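Local coordinates for putative solute-binding component of ABC transporter (Clostridium phytofermentans, PDB 4YS6), which probably serves as the sugar-capturing component of an ABC transporter, binding beta-D-glucopyranose between its two lobes, at residues T138-N141 / Y142-G145. Residues are numbered along the deposited sequence; the frame is centred on the assembly and turned at random.
Sequences TFDN and YMVG
Asp140 N-caps the helix 141-155 that follows strand 135-139, its carboxylate OD1 accepting the backbone N-H of Met143 at 3.2 Å. Aspartate suits this place because its short side chain can reach forward to an amide of the first turn, and its negative charge would be expected to interact well with the positive end of the helix dipole. With CG of Asp140 anti to N (chi1 -173°), the carboxylate lies beside the carbonyl carbon, where the Met143 amide meets OD1 from above the carboxylate plane. A water then serves a second amide of the first turn: it donates to Asp140 OD1 at 2.7 Å and accepts from Tyr142 N at 3.1 Å. Regular helical bonding starts with Val144 N to Asp140 O, 3.1 Å long, and continues with Gly145 N to Asn141 O. Asn141, near the bound glucose in this periplasmic binding protein fold, turns back to the strand: its amide ND2 serves two hydroxyls, Thr138 OG1 at 3.0 Å, nearly in the amide plane, and Tyr322 OH. Val144 is buried, and its apolar branches suit packing on Phe182 and Pro336. Exposed Tyr142 is long enough to hydrogen-bond Asp188 OD2 through OH. The selenomethionine side chain at Met143 crosses Asp140 at about a right angle and bends at chi3 (-59°), bringing CE to 3.3 Å from Asp140 OD2.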
# COMPACT_ATOMS: atom_id res chain seq x y z
N THR A 138 -1.73 -10.14 3.81
CA THR A 138 -1.24 -9.00 3.04
C THR A 138 -0.68 -9.49 1.70
O THR A 138 -0.77 -10.68 1.38
CB THR A 138 -0.18 -8.25 3.86
OG1 THR A 138 0.17 -7.02 3.22
CG2 THR A 138 1.05 -9.11 4.05
N PHE A 139 -0.19 -8.57 0.89
CA PHE A 139 0.62 -8.92 -0.27
C PHE A 139 2.08 -8.90 0.16
O PHE A 139 2.42 -8.43 1.25
CB PHE A 139 0.34 -7.95 -1.45
CG PHE A 139 -1.02 -8.14 -2.02
CD1 PHE A 139 -2.12 -7.55 -1.42
CD2 PHE A 139 -1.21 -8.94 -3.13
CE1 PHE A 139 -3.39 -7.76 -1.91
CE2 PHE A 139 -2.51 -9.13 -3.62
CZ PHE A 139 -3.58 -8.56 -3.00
N ASP A 140 2.95 -9.47 -0.65
CA ASP A 140 4.37 -9.50 -0.30
C ASP A 140 4.95 -8.11 -0.50
O ASP A 140 5.37 -7.72 -1.61
CB ASP A 140 5.08 -10.53 -1.16
CG ASP A 140 6.52 -10.75 -0.75
OD1 ASP A 140 7.11 -9.89 -0.08
OD2 ASP A 140 7.04 -11.81 -1.11
N ASN A 141 4.93 -7.32 0.58
CA ASN A 141 5.24 -5.90 0.47
C ASN A 141 6.71 -5.63 0.15
O ASN A 141 7.01 -4.70 -0.61
CB ASN A 141 4.84 -5.21 1.76
CG ASN A 141 3.38 -5.38 2.06
OD1 ASN A 141 2.55 -4.95 1.26
ND2 ASN A 141 3.05 -6.08 3.13
N TYR A 142 7.61 -6.45 0.66
CA TYR A 142 9.02 -6.29 0.31
C TYR A 142 9.20 -6.50 -1.20
O TYR A 142 9.92 -5.75 -1.86
CB TYR A 142 9.88 -7.26 1.11
CG TYR A 142 11.34 -7.12 0.81
CD1 TYR A 142 12.09 -6.15 1.44
CD2 TYR A 142 11.95 -7.94 -0.11
CE1 TYR A 142 13.44 -6.01 1.16
CE2 TYR A 142 13.29 -7.81 -0.39
CZ TYR A 142 14.02 -6.85 0.25
OH TYR A 142 15.36 -6.74 -0.06
N MSE A 143 8.51 -7.49 -1.76
CA MSE A 143 8.63 -7.79 -3.19
C MSE A 143 8.06 -6.64 -4.03
O MSE A 143 8.58 -6.33 -5.12
CB MSE A 143 7.94 -9.12 -3.54
CG MSE A 143 7.95 -9.40 -4.98
SE MSE A 143 6.98 -11.09 -5.30
CE MSE A 143 8.10 -12.27 -4.21
N VAL A 144 7.00 -5.99 -3.55
CA VAL A 144 6.47 -4.83 -4.23
C VAL A 144 7.58 -3.80 -4.39
O VAL A 144 7.81 -3.25 -5.46
CB VAL A 144 5.27 -4.18 -3.48
CG1 VAL A 144 4.92 -2.81 -4.07
CG2 VAL A 144 4.04 -5.08 -3.47
N GLY A 145 8.27 -3.50 -3.28
CA GLY A 145 9.37 -2.57 -3.31
C GLY A 145 10.48 -3.01 -4.25
O GLY A 145 10.98 -2.22 -5.02
O HOH W 1 7.11 -8.89 2.44